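Local coordinates for GH3 beta-N-acetylglucosaminidase (Paenibacillaceae, PDB 6K5J), which hydrolyses terminal, non-reducing beta-linked N-acetylglucosamine residues as a member of glycoside hydrolase family 3, at residues A[37-42]-A[67-72]; A[57-62]-A[128-133]; A[294-299]-A[306-311]. All coordinates share one frame; numbering follows the deposited sequence.

The three contacts lie in the N-terminal TIM-barrel domain of this family 3 enzyme. Contacts 1 and 2 both use helix 56-72, contact 2 near its start and contact 1 at its end; their centres are 16 Å apart, and they meet where Q67 NE2 packs 3.9 Å from N131 ND2. Contact 1 is joined to contact 3 by a salt bridge of 2.7 Å between D41 OD1 and K306 NZ. Contacts 2 and 3 do not touch, their nearest atoms being about 5 Å apart. Contact 3 reaches the NAG: L297 touches it, while the side chain of V298, facing helix 302-317, is about 10 Å away and that of I130 in contact 2 about 12 Å.

Contact 1 of 3, residues A[37-42]-A[67-72]; sequences LITEDH and QQIAAE
The carbonyls of I69 and A70, which meet I38 across this contact, both hydrogen-bond to S73 OG, so the two residues that carry the contact on helix 56-72 share one hydroxyl. Across from them, I38 and T39 lie in the last turn of helix 32-39, and the side chains meet through aliphatic carbons. With CG1 of I38 beside the backbone N (chi1 -67°), CG2 falls anti to it, which sends this methyl branch onto the helix surface: I38 CG2 rests 3.6 Å from A70 CA and 3.7 Å from A70 CB. The small alanine therefore admits the isoleucine close to the backbone, and the CA atoms of I38 and A70 are 6.0 Å apart. The same I38 methyl also meets I69 CG2 at 3.8 Å, the two isoleucine side chains running at about a right angle to each other. I69 CG2 is shared, since T39 CG2 touches it from beside I38 at 3.6 Å. The threonine is turned so that its methyl faces the isoleucine while T39 OG1 is held by the carbonyl of R35, one turn back in its own helix. That bond satisfies the hydroxyl and would hold chi1 (68°), and with it the direction in which CG2 points. Farther out, I38 packs on L78, T39 on S73, and I69 on A30. Helix 32-39 lies in sequence between strands 21-23 and 45-47, and helix 56-72 between 45-47 and 79-81; the contact thus joins the ends of two successive helices of the barrel, with L37 touching helix 302-317 beyond.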
loop_
_atom_site.group_PDB
_atom_site.type_symbol
_atom_site.label_atom_id
_atom_site.label_comp_id
_atom_site.label_asym_id
_atom_site.label_seq_id
_atom_site.Cartn_x
_atom_site.Cartn_y
_atom_site.Cartn_z
ATOM N N LEU A 37 4.372 23.284 -12.708
ATOM C CA LEU A 37 4.554 21.930 -13.227
ATOM C C LEU A 37 3.576 21.647 -14.361
ATOM O O LEU A 37 3.946 21.046 -15.377
ATOM C CB LEU A 37 4.372 20.905 -12.104
ATOM C CG LEU A 37 5.475 20.789 -11.039
ATOM C CD1 LEU A 37 4.991 19.960 -9.860
ATOM C CD2 LEU A 37 6.723 20.197 -11.635
ATOM N N ILE A 38 2.326 22.077 -14.204
ATOM C CA ILE A 38 1.313 21.792 -15.211
ATOM C C ILE A 38 1.475 22.708 -16.416
ATOM O O ILE A 38 1.518 22.241 -17.558
ATOM C CB ILE A 38 -0.095 21.907 -14.603
ATOM C CG1 ILE A 38 -0.329 20.810 -13.562
ATOM C CG2 ILE A 38 -1.149 21.846 -15.710
ATOM C CD1 ILE A 38 -1.561 21.067 -12.690
ATOM N N THR A 39 1.566 24.025 -16.183
ATOM C CA THR A 39 1.513 24.977 -17.296
ATOM C C THR A 39 2.871 25.199 -17.946
ATOM O O THR A 39 2.939 25.426 -19.157
ATOM C CB THR A 39 0.946 26.318 -16.829
ATOM O OG1 THR A 39 1.871 26.950 -15.937
ATOM C CG2 THR A 39 -0.394 26.120 -16.126
ATOM N N GLU A 40 3.958 25.140 -17.186
ATOM C CA GLU A 40 5.273 25.395 -17.758
ATOM C C GLU A 40 6.050 24.126 -18.054
ATOM O O GLU A 40 6.744 24.060 -19.067
ATOM C CB GLU A 40 6.083 26.297 -16.828
ATOM C CG GLU A 40 5.362 27.618 -16.586
ATOM C CD GLU A 40 6.132 28.563 -15.693
ATOM O OE1 GLU A 40 7.337 28.316 -15.458
ATOM O OE2 GLU A 40 5.529 29.557 -15.229
ATOM N N ASP A 41 5.946 23.108 -17.207
ATOM C CA ASP A 41 6.660 21.868 -17.461
ATOM C C ASP A 41 5.790 20.802 -18.110
ATOM O O ASP A 41 6.311 19.753 -18.490
ATOM C CB ASP A 41 7.262 21.341 -16.159
ATOM C CG ASP A 41 8.218 22.347 -15.520
ATOM O OD1 ASP A 41 9.097 22.864 -16.241
ATOM O OD2 ASP A 41 8.084 22.620 -14.309
ATOM N N HIS A 42 4.490 21.049 -18.250
ATOM C CA HIS A 42 3.596 20.170 -19.007
ATOM C C HIS A 42 3.549 18.759 -18.419
ATOM O O HIS A 42 3.463 17.771 -19.155
ATOM C CB HIS A 42 3.991 20.117 -20.491
ATOM C CG HIS A 42 4.258 21.459 -21.106
ATOM N ND1 HIS A 42 3.252 22.355 -21.406
ATOM C CD2 HIS A 42 5.415 22.054 -21.487
ATOM C CE1 HIS A 42 3.778 23.443 -21.942
ATOM N NE2 HIS A 42 5.087 23.285 -22.006
ATOM N N GLN A 67 -7.231 19.857 -12.997
ATOM C CA GLN A 67 -7.651 19.604 -14.371
ATOM C C GLN A 67 -8.005 20.901 -15.089
ATOM O O GLN A 67 -7.742 21.048 -16.290
ATOM C CB GLN A 67 -8.832 18.636 -14.379
ATOM C CG GLN A 67 -8.492 17.268 -13.787
ATOM C CD GLN A 67 -7.664 16.407 -14.702
ATOM O OE1 GLN A 67 -7.124 16.872 -15.723
ATOM N NE2 GLN A 67 -7.534 15.133 -14.337
ATOM N N GLN A 68 -8.594 21.851 -14.367
ATOM C CA GLN A 68 -8.922 23.138 -14.969
ATOM C C GLN A 68 -7.664 23.908 -15.340
ATOM O O GLN A 68 -7.611 24.550 -16.394
ATOM C CB GLN A 68 -9.788 23.946 -14.007
ATOM C CG GLN A 68 -10.153 25.334 -14.496
ATOM C CD GLN A 68 -10.991 26.074 -13.473
ATOM O OE1 GLN A 68 -11.035 25.690 -12.299
ATOM N NE2 GLN A 68 -11.657 27.141 -13.905
ATOM N N ILE A 69 -6.643 23.858 -14.480
ATOM C CA ILE A 69 -5.373 24.514 -14.780
ATOM C C ILE A 69 -4.768 23.933 -16.047
ATOM O O ILE A 69 -4.245 24.667 -16.899
ATOM C CB ILE A 69 -4.414 24.385 -13.579
ATOM C CG1 ILE A 69 -4.890 25.276 -12.425
ATOM C CG2 ILE A 69 -2.973 24.719 -13.975
ATOM C CD1 ILE A 69 -4.227 24.967 -11.069
ATOM N N ALA A 70 -4.832 22.609 -16.198
ATOM C CA ALA A 70 -4.311 21.997 -17.412
ATOM C C ALA A 70 -5.167 22.366 -18.617
ATOM O O ALA A 70 -4.635 22.681 -19.687
ATOM C CB ALA A 70 -4.230 20.479 -17.255
ATOM N N ALA A 71 -6.491 22.337 -18.463
ATOM C CA ALA A 71 -7.367 22.600 -19.603
ATOM C C ALA A 71 -7.201 24.029 -20.091
ATOM O O ALA A 71 -7.066 24.277 -21.295
ATOM C CB ALA A 71 -8.824 22.324 -19.233
ATOM N N GLU A 72 -7.178 24.985 -19.159
ATOM C CA GLU A 72 -7.113 26.394 -19.520
ATOM C C GLU A 72 -5.756 26.802 -20.075
ATOM O O GLU A 72 -5.658 27.864 -20.697
ATOM C CB GLU A 72 -7.472 27.248 -18.307
ATOM C CG GLU A 72 -8.948 27.148 -17.945
ATOM C CD GLU A 72 -9.324 27.969 -16.734
ATOM O OE1 GLU A 72 -8.422 28.550 -16.088
ATOM O OE2 GLU A 72 -10.530 28.027 -16.430
#

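Contact 2 of 3, residues A[57-62]-A[128-133]; sequences AQVAKL and LGINMN
A Schellman motif closing helix 111-127 sets L128 against V59 and A60 of helix 56-72, on the way into the strand that begins near M132. Its closing bonds run from I130 N to L125 O and from G129 N to R126 O, and G129 takes the positive phi (81°) of the turn, where a CB would press on the carbonyl O of L128. The two backbones come very close here: A60 CA and L128 CA are 4.1 Å apart. A60 CA points its hydrogen at L128 O in a CH...O contact of 3.5 Å, fairly straight at 155°. V59 carries the apolar part. The V59 rotamer, CG1 anti to the backbone N (chi1 -180°), directs that methyl at L128 CB, 3.8 Å away, while V59 CB lies 4.1 Å from L128 CD1; the two side chains cross at a slant. The same V59 CG1 also meets I130 CD1 at 4.1 Å, and this tip is the part of I130 that approaches the helix. A60 CB adds a looser touch with L128 CD2. I130 also packs on I80 of strand 79-81, and V59 on L53. No hydrogen bond links the segments directly. V59 O and L128 O instead lie 3.6 Å apart, and S63 OG bonds to L128 O and, weakly, to V59 O. Two partly negative carbonyl oxygens at that spacing would otherwise tend to repel; the S63 hydroxyl, and for L128 O the CH...O contact, would ease that repulsion. The direct contact is then mainly van der Waals packing of V59 with L128 and I130.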
loop_
_atom_site.group_PDB
_atom_site.type_symbol
_atom_site.label_atom_id
_atom_site.label_comp_id
_atom_site.label_asym_id
_atom_site.label_seq_id
_atom_site.Cartn_x
_atom_site.Cartn_y
_atom_site.Cartn_z
ATOM N N ALA A 57 -14.802 16.741 0.022
ATOM C CA ALA A 57 -15.164 17.929 -0.749
ATOM C C ALA A 57 -13.924 18.691 -1.193
ATOM O O ALA A 57 -13.853 19.171 -2.329
ATOM C CB ALA A 57 -16.077 18.841 0.074
ATOM N N GLN A 58 -12.926 18.782 -0.313
ATOM C CA GLN A 58 -11.693 19.487 -0.640
ATOM C C GLN A 58 -10.886 18.742 -1.705
ATOM O O GLN A 58 -10.304 19.370 -2.603
ATOM C CB GLN A 58 -10.873 19.706 0.644
ATOM C CG GLN A 58 -9.414 20.114 0.408
ATOM C CD GLN A 58 -8.493 18.899 0.297
ATOM O OE1 GLN A 58 -8.702 17.897 0.967
ATOM N NE2 GLN A 58 -7.491 18.987 -0.558
ATOM N N VAL A 59 -10.838 17.406 -1.629
ATOM C CA VAL A 59 -10.064 16.638 -2.606
ATOM C C VAL A 59 -10.704 16.744 -3.986
ATOM O O VAL A 59 -10.022 16.976 -4.990
ATOM C CB VAL A 59 -9.932 15.164 -2.166
ATOM C CG1 VAL A 59 -9.106 14.371 -3.197
ATOM C CG2 VAL A 59 -9.276 15.069 -0.783
ATOM N N ALA A 60 -12.023 16.551 -4.054
ATOM C CA ALA A 60 -12.730 16.693 -5.323
ATOM C C ALA A 60 -12.512 18.077 -5.922
ATOM O O ALA A 60 -12.279 18.214 -7.132
ATOM C CB ALA A 60 -14.224 16.417 -5.118
ATOM N N LYS A 61 -12.577 19.120 -5.089
ATOM C CA LYS A 61 -12.295 20.469 -5.576
ATOM C C LYS A 61 -10.874 20.579 -6.109
ATOM O O LYS A 61 -10.634 21.219 -7.142
ATOM C CB LYS A 61 -12.490 21.489 -4.457
ATOM C CG LYS A 61 -13.882 22.044 -4.310
ATOM C CD LYS A 61 -13.821 23.281 -3.412
ATOM C CE LYS A 61 -12.504 24.027 -3.636
ATOM N NZ LYS A 61 -12.573 25.489 -3.310
ATOM N N LEU A 62 -9.918 19.980 -5.397
ATOM C CA LEU A 62 -8.516 20.069 -5.794
ATOM C C LEU A 62 -8.268 19.359 -7.121
ATOM O O LEU A 62 -7.578 19.887 -8.001
ATOM C CB LEU A 62 -7.633 19.485 -4.685
ATOM C CG LEU A 62 -6.154 19.300 -5.027
ATOM C CD1 LEU A 62 -5.501 20.644 -5.316
ATOM C CD2 LEU A 62 -5.447 18.576 -3.876
ATOM N N LEU A 128 -13.660 11.548 -6.135
ATOM C CA LEU A 128 -12.796 12.645 -5.734
ATOM C C LEU A 128 -11.936 13.169 -6.881
ATOM O O LEU A 128 -11.041 13.985 -6.643
ATOM C CB LEU A 128 -11.899 12.210 -4.572
ATOM C CG LEU A 128 -12.614 11.636 -3.347
ATOM C CD1 LEU A 128 -11.607 11.372 -2.230
ATOM C CD2 LEU A 128 -13.710 12.562 -2.855
ATOM N N GLY A 129 -12.178 12.721 -8.114
ATOM C CA GLY A 129 -11.367 13.151 -9.235
ATOM C C GLY A 129 -10.050 12.421 -9.374
ATOM O O GLY A 129 -9.216 12.815 -10.202
ATOM N N ILE A 130 -9.832 11.380 -8.585
ATOM C CA ILE A 130 -8.636 10.547 -8.685
ATOM C C ILE A 130 -8.924 9.416 -9.668
ATOM O O ILE A 130 -9.908 8.685 -9.516
ATOM C CB ILE A 130 -8.242 10.002 -7.300
ATOM C CG1 ILE A 130 -7.875 11.163 -6.373
ATOM C CG2 ILE A 130 -7.113 8.984 -7.407
ATOM C CD1 ILE A 130 -7.998 10.832 -4.886
ATOM N N ASN A 131 -8.067 9.265 -10.675
ATOM C CA ASN A 131 -8.339 8.343 -11.773
ATOM C C ASN A 131 -7.265 7.274 -11.917
ATOM O O ASN A 131 -7.285 6.515 -12.890
ATOM C CB ASN A 131 -8.512 9.115 -13.091
ATOM C CG ASN A 131 -7.343 10.038 -13.387
ATOM O OD1 ASN A 131 -6.190 9.666 -13.205
ATOM N ND2 ASN A 131 -7.639 11.250 -13.855
ATOM N N MET A 132 -6.343 7.186 -10.964
ATOM C CA MET A 132 -5.278 6.197 -10.980
ATOM C C MET A 132 -4.957 5.840 -9.535
ATOM O O MET A 132 -5.070 6.677 -8.636
ATOM C CB MET A 132 -4.030 6.729 -11.706
ATOM C CG MET A 132 -2.933 5.688 -11.959
ATOM S SD MET A 132 -1.608 6.407 -12.975
ATOM C CE MET A 132 -0.802 4.923 -13.587
ATOM N N ASN A 133 -4.583 4.582 -9.314
ATOM C CA ASN A 133 -4.214 4.123 -7.977
ATOM C C ASN A 133 -2.946 3.303 -8.114
ATOM O O ASN A 133 -2.841 2.469 -9.018
ATOM C CB ASN A 133 -5.342 3.283 -7.334
ATOM C CG ASN A 133 -5.162 3.074 -5.823
ATOM O OD1 ASN A 133 -4.312 3.696 -5.191
ATOM N ND2 ASN A 133 -5.997 2.207 -5.243
#

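Contact 3 of 3, residues A[294-299]-A[306-311]; sequences DLILVS and KAALDA
V298 and I296 turn one methyl each toward A308: V298 has CG1 anti to the backbone N (chi1 -169°), which leaves CG2 beside it; I296 has CG1 beside the N (chi1 -60°), which puts CG2 anti. Being two residues apart on strand 296-298, they project from the same side of it, and A308 CB rests against both methyls. V298 CG2 is 4.1 Å from A308 CB, and I296 CG2 stands a little farther off, 4.4 Å from the same carbon. The touch is light and wholly aliphatic, with the strand and helix CA atoms no nearer than 8.0 Å, as found between V298 and A308. A polar tie lies close by: V298 O is hydrogen-bonded to Q305 NE2, in the helix of A308, one residue before 306-311. The intervening L297 faces the other way and touches the NAG. Strand 296-298 runs parallel to 21-23, bonded through I296 to L20 and M22, and helix 302-317 follows it and packs back on its outer side, a beta-alpha unit of the TIM barrel. Helix 281-291 closes the group, its A285 touching both I296 and A308, while L309 reaches V21 on the neighbouring strand.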
loop_
_atom_site.group_PDB
_atom_site.type_symbol
_atom_site.label_atom_id
_atom_site.label_comp_id
_atom_site.label_asym_id
_atom_site.label_seq_id
_atom_site.Cartn_x
_atom_site.Cartn_y
_atom_site.Cartn_z
ATOM N N ASP A 294 7.600 4.253 -19.038
ATOM C CA ASP A 294 6.869 5.362 -19.644
ATOM C C ASP A 294 6.689 6.540 -18.716
ATOM O O ASP A 294 6.655 7.686 -19.182
ATOM C CB ASP A 294 5.466 4.920 -20.071
ATOM C CG ASP A 294 5.490 3.703 -20.940
ATOM O OD1 ASP A 294 6.154 3.763 -21.995
ATOM O OD2 ASP A 294 4.864 2.693 -20.557
ATOM N N LEU A 295 6.500 6.284 -17.425
ATOM C CA LEU A 295 6.082 7.319 -16.493
ATOM C C LEU A 295 7.070 7.354 -15.339
ATOM O O LEU A 295 7.226 6.360 -14.619
ATOM C CB LEU A 295 4.657 7.071 -15.990
ATOM C CG LEU A 295 4.026 8.204 -15.178
ATOM C CD1 LEU A 295 3.978 9.528 -15.972
ATOM C CD2 LEU A 295 2.619 7.809 -14.714
ATOM N N ILE A 296 7.716 8.501 -15.170
ATOM C CA ILE A 296 8.759 8.729 -14.172
ATOM C C ILE A 296 8.109 9.354 -12.945
ATOM O O ILE A 296 7.566 10.461 -13.020
ATOM C CB ILE A 296 9.849 9.663 -14.729
ATOM C CG1 ILE A 296 10.509 9.078 -15.981
ATOM C CG2 ILE A 296 10.846 10.060 -13.643
ATOM C CD1 ILE A 296 10.831 7.619 -15.927
ATOM N N LEU A 297 8.162 8.664 -11.811
ATOM C CA LEU A 297 7.511 9.130 -10.593
ATOM C C LEU A 297 8.528 9.864 -9.719
ATOM O O LEU A 297 9.549 9.284 -9.325
ATOM C CB LEU A 297 6.894 7.957 -9.835
ATOM C CG LEU A 297 6.176 8.280 -8.525
ATOM C CD1 LEU A 297 5.027 9.275 -8.749
ATOM C CD2 LEU A 297 5.666 6.998 -7.888
ATOM N N VAL A 298 8.260 11.132 -9.419
ATOM C CA VAL A 298 9.118 11.927 -8.536
ATOM C C VAL A 298 8.186 12.648 -7.561
ATOM O O VAL A 298 7.658 13.724 -7.855
ATOM C CB VAL A 298 10.018 12.904 -9.298
ATOM C CG1 VAL A 298 11.071 13.488 -8.352
ATOM C CG2 VAL A 298 10.717 12.195 -10.471
ATOM N N SER A 299 7.986 12.055 -6.376
ATOM C CA SER A 299 6.800 12.366 -5.567
ATOM C C SER A 299 6.885 13.659 -4.762
ATOM O O SER A 299 5.839 14.229 -4.426
ATOM C CB SER A 299 6.509 11.223 -4.593
ATOM O OG SER A 299 6.202 10.024 -5.287
ATOM N N LYS A 306 12.148 18.844 -11.304
ATOM C CA LYS A 306 12.729 19.628 -12.396
ATOM C C LYS A 306 14.011 18.991 -12.924
ATOM O O LYS A 306 14.293 19.069 -14.126
ATOM C CB LYS A 306 13.002 21.064 -11.927
ATOM C CG LYS A 306 13.037 22.105 -13.055
ATOM C CD LYS A 306 11.631 22.545 -13.449
ATOM C CE LYS A 306 11.642 23.763 -14.377
ATOM N NZ LYS A 306 11.744 23.408 -15.825
ATOM N N ALA A 307 14.798 18.356 -12.052
ATOM C CA ALA A 307 16.010 17.693 -12.523
ATOM C C ALA A 307 15.676 16.555 -13.481
ATOM O O ALA A 307 16.337 16.393 -14.514
ATOM C CB ALA A 307 16.833 17.180 -11.342
ATOM N N ALA A 308 14.652 15.757 -13.156
ATOM C CA ALA A 308 14.224 14.685 -14.056
ATOM C C ALA A 308 13.736 15.245 -15.387
ATOM O O ALA A 308 14.103 14.747 -16.457
ATOM C CB ALA A 308 13.120 13.858 -13.395
ATOM N N LEU A 309 12.895 16.275 -15.335
ATOM C CA LEU A 309 12.373 16.883 -16.554
ATOM C C LEU A 309 13.501 17.433 -17.423
ATOM O O LEU A 309 13.512 17.234 -18.647
ATOM C CB LEU A 309 11.382 17.996 -16.198
ATOM C CG LEU A 309 9.970 17.604 -15.752
ATOM C CD1 LEU A 309 9.334 18.714 -14.891
ATOM C CD2 LEU A 309 9.092 17.274 -16.951
ATOM N N ASP A 310 14.448 18.147 -16.800
ATOM C CA ASP A 310 15.593 18.700 -17.520
ATOM C C ASP A 310 16.469 17.598 -18.099
ATOM O O ASP A 310 16.938 17.704 -19.236
ATOM C CB ASP A 310 16.433 19.584 -16.587
ATOM C CG ASP A 310 15.812 20.958 -16.345
ATOM O OD1 ASP A 310 14.973 21.397 -17.156
ATOM O OD2 ASP A 310 16.173 21.598 -15.334
ATOM N N ALA A 311 16.718 16.542 -17.324
ATOM C CA ALA A 311 17.568 15.459 -17.807
ATOM C C ALA A 311 16.924 14.724 -18.978
ATOM O O ALA A 311 17.615 14.340 -19.931
ATOM C CB ALA A 311 17.879 14.498 -16.662
#